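Local coordinates for uncharacterized protein (PDB 3RD4) that is of unknown function but belongs to the DUF2500 family and folds into an antiparallel beta sheet that continues into neighbouring subunits, at residues K5-E10 / G70-Q75; I12-I17 / I64-K69; V40-T45 / L52-D57. One frame throughout, in Å; residues are numbered along the deposited sequence.

How the contacts relate
Strand 4-20 leaves the N terminus and supplies one side of two contacts. Its first half pairs with strand 69-75 in contact 1, closing a loop of 59 intervening residues; further along, it meets the turn before strand 69-75 in contact 2, nested inside that loop. Contact 3, the hairpin of strands 34-44 and 50-56, lies within both. Nothing crosses. The five-strand order 50-56, 34-44, 4-20, 69-75, 78-84 puts strand 4-20 in the middle, with 34-44 of contact 3 on one side and 69-75 of contact 1 on the other. Met-8 O lies 2.8 Å from Thr-45 N, joining contacts 1 and 3, and Ile-12 N lies 2.9 Å from Thr-41 O, joining contacts 2 and 3.

Contact 1: residues K5-E10 / G70-Q75; sequences KLYMVE and GRLFMQ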
# COMPACT_ATOMS: atom_id res chain seq x y z
N LYS B 5 -6.45 22.74 9.91
CA LYS B 5 -7.05 22.21 11.13
C LYS B 5 -6.04 21.72 12.17
O LYS B 5 -4.85 21.51 11.88
CB LYS B 5 -8.01 21.05 10.80
CG LYS B 5 -9.49 21.43 10.69
CD LYS B 5 -9.86 21.92 9.30
CE LYS B 5 -11.34 22.32 9.22
NZ LYS B 5 -11.69 22.94 7.90
N LEU B 6 -6.53 21.56 13.40
CA LEU B 6 -5.72 21.06 14.50
C LEU B 6 -6.18 19.64 14.86
O LEU B 6 -7.35 19.29 14.72
CB LEU B 6 -5.85 21.94 15.75
CG LEU B 6 -4.96 21.42 16.89
CD1 LEU B 6 -3.69 22.27 16.95
CD2 LEU B 6 -5.68 21.46 18.23
N TYR B 7 -5.24 18.82 15.31
CA TYR B 7 -5.52 17.45 15.72
C TYR B 7 -4.68 17.14 16.96
O TYR B 7 -3.46 17.04 16.87
CB TYR B 7 -5.17 16.44 14.62
CG TYR B 7 -5.85 16.65 13.29
CD1 TYR B 7 -5.20 17.33 12.26
CD2 TYR B 7 -7.14 16.16 13.05
CE1 TYR B 7 -5.81 17.53 11.01
CE2 TYR B 7 -7.76 16.34 11.81
CZ TYR B 7 -7.09 17.03 10.79
OH TYR B 7 -7.68 17.24 9.56
N MET B 8 -5.33 17.01 18.12
CA MET B 8 -4.63 16.67 19.35
C MET B 8 -4.19 15.24 19.11
O MET B 8 -5.02 14.34 18.96
CB MET B 8 -5.57 16.78 20.54
CG MET B 8 -6.03 18.21 20.79
SD MET B 8 -4.60 19.32 20.87
CE MET B 8 -3.64 18.50 22.21
N VAL B 9 -2.89 15.02 19.09
CA VAL B 9 -2.39 13.71 18.75
C VAL B 9 -1.29 13.16 19.64
O VAL B 9 -0.87 13.80 20.60
CB VAL B 9 -1.93 13.73 17.28
CG1 VAL B 9 -0.57 14.39 17.16
CG2 VAL B 9 -1.93 12.35 16.72
N GLU B 10 -0.85 11.95 19.31
CA GLU B 10 0.21 11.24 20.03
C GLU B 10 1.05 10.52 18.98
O GLU B 10 0.51 9.87 18.08
CB GLU B 10 -0.40 10.23 21.01
CG GLU B 10 0.57 9.20 21.60
CD GLU B 10 -0.09 8.28 22.65
OE1 GLU B 10 -1.22 7.78 22.42
OE2 GLU B 10 0.54 8.06 23.71
N GLY B 70 1.05 16.14 21.39
CA GLY B 70 0.93 17.55 21.12
C GLY B 70 -0.13 17.94 20.11
O GLY B 70 -1.08 17.20 19.86
N ARG B 71 0.01 19.13 19.55
CA ARG B 71 -0.92 19.62 18.57
C ARG B 71 -0.34 19.31 17.21
O ARG B 71 0.85 19.51 16.99
CB ARG B 71 -1.11 21.12 18.72
CG ARG B 71 -1.77 21.52 20.00
CD ARG B 71 -1.96 23.02 20.05
NE ARG B 71 -0.68 23.72 19.98
CZ ARG B 71 0.29 23.56 20.87
NH1 ARG B 71 0.14 22.74 21.90
NH2 ARG B 71 1.42 24.24 20.73
N LEU B 72 -1.18 18.82 16.31
CA LEU B 72 -0.73 18.53 14.97
C LEU B 72 -1.47 19.48 14.04
O LEU B 72 -2.69 19.59 14.11
CB LEU B 72 -1.06 17.08 14.62
CG LEU B 72 -1.10 16.69 13.14
CD1 LEU B 72 0.25 16.97 12.52
CD2 LEU B 72 -1.45 15.23 13.00
N PHE B 73 -0.75 20.21 13.19
CA PHE B 73 -1.42 21.12 12.26
C PHE B 73 -1.33 20.51 10.87
O PHE B 73 -0.27 20.06 10.43
CB PHE B 73 -0.76 22.51 12.24
CG PHE B 73 -0.83 23.23 13.55
CD1 PHE B 73 0.16 23.04 14.51
CD2 PHE B 73 -1.89 24.08 13.84
CE1 PHE B 73 0.09 23.69 15.75
CE2 PHE B 73 -1.97 24.74 15.07
CZ PHE B 73 -0.98 24.54 16.03
N MET B 74 -2.45 20.48 10.17
CA MET B 74 -2.46 19.92 8.83
C MET B 74 -3.26 20.80 7.90
O MET B 74 -4.31 21.32 8.27
CB MET B 74 -3.08 18.52 8.82
CG MET B 74 -2.13 17.38 9.13
SD MET B 74 -3.04 15.83 9.19
CE MET B 74 -3.50 15.69 7.49
N GLN B 75 -2.74 20.96 6.69
CA GLN B 75 -3.42 21.75 5.67
C GLN B 75 -4.00 20.65 4.80
O GLN B 75 -3.29 20.03 4.00
CB GLN B 75 -2.43 22.58 4.88
CG GLN B 75 -3.00 23.84 4.31
CD GLN B 75 -2.15 24.37 3.18
OE1 GLN B 75 -2.16 23.81 2.08
NE2 GLN B 75 -1.38 25.43 3.45
O HOH W 1 -7.07 19.74 7.32
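Two aromatic rings lie on opposite faces of this strand pair. The Phe-73 ring carries Leu-6 CD1 over one face, offset toward the rim; the methyl lies 3.9 Å from the ring centroid and 26° off its normal, which identifies a CH-pi contact. With CG anti to the backbone N, Leu-6 crosses the ring obliquely, and the same CD1 rests on the aliphatic part of Arg-71. On the other side of the sheet the Tyr-7 ring receives Met-74 at its edge, CB lying 3.6 Å from Tyr-7 CE1. The thioether follows at about a right angle to the Tyr-7 side chain: Met-74 SD stands 4.6 Å from the ring centroid in an oblique Met-aromatic contact.

Segments 5-10 and 70-75 lie on the central strand of the five-stranded antiparallel sheet and on its neighbour on the side of strand 78-84, their axes 4.6 Å apart and their directions at 145°. Tyr-7 and Leu-72 form a hydrogen-bonded pair, each N reaching the other's O at 2.9 Å. Val-9 and Gly-70 form the next such pair, with the straightest bond, from Val-9 N to Gly-70 O, at 175°. At the other end Met-74 N donates to Lys-5 O, whereas the return bond from Lys-5 N to Met-74 O is weak. Val-9 CG1 packs 3.7 Å from Leu-72 CB on the Tyr-7 face, where Phe-42 of strand 34-44 touches both residues. Across the sheet Met-8 and Arg-71 run side by side, Met-8 SD lying 3.7 Å from Arg-71 CG, while the guanidinium continues to a salt bridge with Glu-83.

Contact 2: residues I12-I17 / I64-K69; sequences IDKKEI and IEPEMK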
# COMPACT_ATOMS: atom_id res chain seq x y z
N ILE B 12 2.96 7.70 17.54
CA ILE B 12 3.05 6.26 17.72
C ILE B 12 4.21 5.61 16.99
O ILE B 12 4.89 4.76 17.55
CB ILE B 12 1.77 5.56 17.24
CG1 ILE B 12 0.67 5.68 18.28
CG2 ILE B 12 2.03 4.09 16.98
CD1 ILE B 12 0.24 7.11 18.53
N ASP B 13 4.44 6.00 15.74
CA ASP B 13 5.50 5.37 14.96
C ASP B 13 6.42 6.36 14.27
O ASP B 13 6.18 7.56 14.28
CB ASP B 13 4.87 4.46 13.91
CG ASP B 13 5.68 3.20 13.67
OD1 ASP B 13 6.93 3.31 13.51
OD2 ASP B 13 5.07 2.11 13.62
N LYS B 14 7.47 5.85 13.63
CA LYS B 14 8.43 6.70 12.95
C LYS B 14 9.34 5.79 12.13
O LYS B 14 9.93 4.86 12.67
CB LYS B 14 9.26 7.45 13.99
CG LYS B 14 10.12 8.55 13.42
CD LYS B 14 11.23 8.98 14.39
CE LYS B 14 12.09 10.10 13.78
NZ LYS B 14 13.37 10.41 14.47
N LYS B 15 9.47 6.05 10.83
CA LYS B 15 10.34 5.23 9.98
C LYS B 15 10.78 5.95 8.71
O LYS B 15 10.03 6.75 8.15
CB LYS B 15 9.64 3.94 9.54
CG LYS B 15 8.45 4.15 8.58
CD LYS B 15 8.19 2.94 7.70
CE LYS B 15 8.03 1.68 8.51
NZ LYS B 15 7.94 0.50 7.62
N GLU B 16 12.00 5.66 8.27
CA GLU B 16 12.52 6.25 7.05
C GLU B 16 12.33 5.24 5.90
O GLU B 16 12.56 4.05 6.07
CB GLU B 16 14.00 6.57 7.21
CG GLU B 16 14.42 7.76 6.38
CD GLU B 16 15.91 8.06 6.48
OE1 GLU B 16 16.47 8.02 7.61
OE2 GLU B 16 16.52 8.36 5.41
N ILE B 17 11.89 5.72 4.74
CA ILE B 17 11.67 4.84 3.60
C ILE B 17 12.47 5.27 2.37
O ILE B 17 12.09 6.24 1.69
CB ILE B 17 10.21 4.83 3.21
CG1 ILE B 17 9.36 4.50 4.43
CG2 ILE B 17 9.99 3.82 2.09
CD1 ILE B 17 7.86 4.57 4.17
N ILE B 64 10.94 14.58 15.94
CA ILE B 64 9.71 13.95 16.41
C ILE B 64 9.97 12.52 16.84
O ILE B 64 10.34 11.67 16.04
CB ILE B 64 8.63 13.95 15.31
CG1 ILE B 64 8.25 15.38 14.96
CG2 ILE B 64 7.41 13.19 15.78
CD1 ILE B 64 7.44 15.49 13.69
N GLU B 65 9.77 12.24 18.13
CA GLU B 65 9.98 10.90 18.63
C GLU B 65 8.67 10.29 19.06
O GLU B 65 7.72 11.00 19.35
CB GLU B 65 10.95 10.91 19.80
CG GLU B 65 12.40 10.81 19.37
CD GLU B 65 12.63 9.64 18.40
OE1 GLU B 65 12.32 8.49 18.77
OE2 GLU B 65 13.11 9.89 17.28
N PRO B 66 8.60 8.96 19.07
CA PRO B 66 7.40 8.21 19.46
C PRO B 66 7.10 8.41 20.96
O PRO B 66 8.02 8.42 21.79
CB PRO B 66 7.78 6.76 19.15
CG PRO B 66 8.76 6.91 18.01
CD PRO B 66 9.60 8.07 18.45
N GLU B 67 5.82 8.57 21.28
CA GLU B 67 5.36 8.79 22.64
C GLU B 67 5.20 10.26 23.03
O GLU B 67 4.81 10.57 24.16
CB GLU B 67 6.27 8.08 23.64
CG GLU B 67 5.71 6.77 24.17
CD GLU B 67 6.78 5.92 24.84
OE1 GLU B 67 7.75 6.51 25.39
OE2 GLU B 67 6.65 4.68 24.81
N MET B 68 5.53 11.17 22.11
CA MET B 68 5.37 12.61 22.37
C MET B 68 3.88 12.88 22.14
O MET B 68 3.22 12.17 21.37
CB MET B 68 6.15 13.46 21.36
CG MET B 68 7.64 13.54 21.50
SD MET B 68 8.32 14.61 20.16
CE MET B 68 10.07 14.60 20.57
N LYS B 69 3.34 13.90 22.80
CA LYS B 69 1.94 14.26 22.62
C LYS B 69 1.85 15.75 22.37
O LYS B 69 2.49 16.54 23.05
CB LYS B 69 1.11 13.89 23.84
CG LYS B 69 1.06 12.40 24.11
CD LYS B 69 -0.09 12.03 25.04
CE LYS B 69 -0.00 10.55 25.44
NZ LYS B 69 -1.17 10.10 26.27
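A classic beta bulge in strand 4-20, where Ile-12 and Asp-13 both face Thr-41, lies against the type II turn from Glu-65 to Met-68. The turn occupies the connection between helix 58-61 and strand 69-75. Its positive phi of 94° at Glu-67, following Pro-66, fits that turn class.

The main polar link is a salt bridge: Lys-14 NZ lies 2.9 Å from Glu-65 OE2 and meets that oxygen nearly along its C-O axis. Lys-14 reaches it with CG anti to the backbone N (chi1 -169°) and an extended chain beyond. Glu-65 starts away from the strand but bends at chi2 (-51°), so that the two side chains cross obliquely. On the way the lysine passes the loop backbone, with CE 3.3 Å from Ile-64 O. Pro-66 CG lies 4.1 Å from Lys-14 CB at the base of this chain, and Pro-66 CB also reaches the bulge backbone, 3.9 Å from Ile-12 O. Within the strand, Lys-14 N donates to Asp-13 OD1 through the carboxylate's anti lone pair, at 2.6 Å. In the loop, a weak bond runs from Glu-65 N to Met-68 SD.

The ammonium also has a cation-pi partner in Tyr-61 of helix 58-61, while Glu-65 OE1 forms a salt bridge with Arg-49 of the second subunit. Ile-64, just before the turn, and Met-68, its last residue, touch Val-11 of strand 4-20 and Phe-82 of strand 78-84; farther along strand 4-20, Glu-16 and Ile-17 pair in parallel with a strand of the second subunit.

Contact 3: residues V40-T45 / L52-D57; sequences VTFRLT and LVLNID
Strands 40-44 and 52-56 run antiparallel with axes 4.6 Å apart and directions at 147°, joined by two hydrogen-bonded pairs either side of the non-hydrogen-bonded pair Thr-41 and Val-53. They are parts of the two arms of the beta hairpin formed by strands 34-44 and 50-56. At Phe-42 and Leu-52 both backbone bonds lie in the carbonyl planes: Leu-52 N to Phe-42 O measures 2.6 Å, and Phe-42 N to Leu-52 O measures 2.7 Å. The Val-40 and Leu-54 pair is less even, since Val-40 N meets Leu-54 O at 3.0 Å, nearly along the C=O axis, while the return bond is weak.

Val-40, Phe-42, Leu-52 and Leu-54 share one face of the sheet, Thr-41 and Val-53 the other. The Phe-42 ring, set with CG anti to the carbonyl carbon (chi1 -62°), has Val-40 CG2 over one face, offset toward the rim. Leu-54 crosses Phe-42 at about a right angle, its CD1 3.9 Å from Phe-42 CD1. Farther toward the turn, the branch ends of Leu-44 and Leu-52 meet obliquely through their CD2 atoms. This side belongs to the buried interior, where Phe-42 meets the Phe-82 ring and Leu-52 and Leu-54 touch Met-74. At the edge, Leu-52 and Val-53 pair in parallel with a strand of the third subunit, so strand 50-56 ends the sheet only within its own chain. On the opposite face Thr-41 and Val-53 point the same way, side by side. Back on the Phe-42 face, away from the turn, Ile-56 crosses Val-40 obliquely, Ile-56 CD1 lying 3.3 Å from Val-40 CG1.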
# COMPACT_ATOMS: atom_id res chain seq x y z
N VAL B 40 5.80 9.54 9.78
CA VAL B 40 5.53 9.34 11.20
C VAL B 40 4.04 9.09 11.36
O VAL B 40 3.22 9.71 10.69
CB VAL B 40 6.02 10.55 12.09
CG1 VAL B 40 5.98 11.84 11.33
CG2 VAL B 40 5.15 10.66 13.32
N THR B 41 3.69 8.14 12.22
CA THR B 41 2.29 7.82 12.44
C THR B 41 1.72 8.54 13.67
O THR B 41 2.15 8.29 14.80
CB THR B 41 2.11 6.30 12.61
OG1 THR B 41 2.57 5.63 11.44
CG2 THR B 41 0.64 5.97 12.81
N PHE B 42 0.77 9.44 13.43
CA PHE B 42 0.12 10.19 14.50
C PHE B 42 -1.23 9.56 14.83
O PHE B 42 -1.99 9.22 13.92
CB PHE B 42 -0.11 11.63 14.07
CG PHE B 42 1.14 12.39 13.78
CD1 PHE B 42 1.60 12.52 12.48
CD2 PHE B 42 1.87 12.96 14.81
CE1 PHE B 42 2.76 13.22 12.21
CE2 PHE B 42 3.04 13.65 14.54
CZ PHE B 42 3.48 13.78 13.24
N ARG B 43 -1.54 9.40 16.11
CA ARG B 43 -2.84 8.85 16.49
C ARG B 43 -3.65 9.88 17.28
O ARG B 43 -3.16 10.40 18.28
CB ARG B 43 -2.67 7.60 17.33
CG ARG B 43 -3.99 7.07 17.86
CD ARG B 43 -3.81 5.73 18.55
NE ARG B 43 -3.46 4.68 17.59
CZ ARG B 43 -2.43 3.85 17.74
NH1 ARG B 43 -1.65 3.95 18.81
NH2 ARG B 43 -2.16 2.94 16.82
N LEU B 44 -4.86 10.19 16.82
CA LEU B 44 -5.72 11.17 17.51
C LEU B 44 -5.89 10.77 18.97
O LEU B 44 -6.31 9.65 19.28
CB LEU B 44 -7.09 11.26 16.85
CG LEU B 44 -7.29 12.35 15.79
CD1 LEU B 44 -7.40 13.71 16.45
CD2 LEU B 44 -6.15 12.31 14.82
N THR B 45 -5.57 11.71 19.85
CA THR B 45 -5.65 11.50 21.29
C THR B 45 -7.08 11.75 21.80
O THR B 45 -7.38 11.58 22.98
CB THR B 45 -4.66 12.42 22.02
OG1 THR B 45 -4.46 11.95 23.36
CG2 THR B 45 -5.20 13.85 22.07
N LEU B 52 -3.03 9.06 11.55
CA LEU B 52 -2.53 9.81 10.41
C LEU B 52 -1.14 9.28 10.12
O LEU B 52 -0.28 9.25 11.00
CB LEU B 52 -2.46 11.31 10.73
CG LEU B 52 -3.73 12.17 10.64
CD1 LEU B 52 -4.41 11.84 9.33
CD2 LEU B 52 -4.68 11.90 11.79
N VAL B 53 -0.91 8.84 8.89
CA VAL B 53 0.41 8.35 8.56
C VAL B 53 0.98 9.27 7.47
O VAL B 53 0.99 8.93 6.29
CB VAL B 53 0.37 6.89 8.09
CG1 VAL B 53 1.71 6.22 8.40
CG2 VAL B 53 -0.76 6.15 8.79
N LEU B 54 1.46 10.42 7.91
CA LEU B 54 2.00 11.44 7.02
C LEU B 54 3.49 11.33 6.73
O LEU B 54 4.27 10.81 7.54
CB LEU B 54 1.72 12.83 7.61
CG LEU B 54 0.50 12.94 8.53
CD1 LEU B 54 0.46 14.30 9.17
CD2 LEU B 54 -0.76 12.68 7.73
N ASN B 55 3.88 11.83 5.56
CA ASN B 55 5.28 11.88 5.15
C ASN B 55 5.61 13.33 5.39
O ASN B 55 4.91 14.21 4.92
CB ASN B 55 5.43 11.54 3.67
CG ASN B 55 4.88 10.18 3.34
OD1 ASN B 55 5.22 9.18 3.98
ND2 ASN B 55 4.02 10.13 2.32
N ILE B 56 6.66 13.58 6.16
CA ILE B 56 7.02 14.94 6.50
C ILE B 56 8.46 15.20 6.11
O ILE B 56 9.20 14.26 5.82
CB ILE B 56 6.84 15.18 8.02
CG1 ILE B 56 7.79 14.28 8.81
CG2 ILE B 56 5.45 14.80 8.46
CD1 ILE B 56 7.70 14.49 10.30
N ASP B 57 8.86 16.47 6.10
CA ASP B 57 10.23 16.85 5.75
C ASP B 57 11.28 16.22 6.68
O ASP B 57 10.98 15.85 7.82
CB ASP B 57 10.35 18.36 5.80
CG ASP B 57 9.83 18.91 7.09
OD1 ASP B 57 10.67 19.30 7.95
OD2 ASP B 57 8.58 18.92 7.25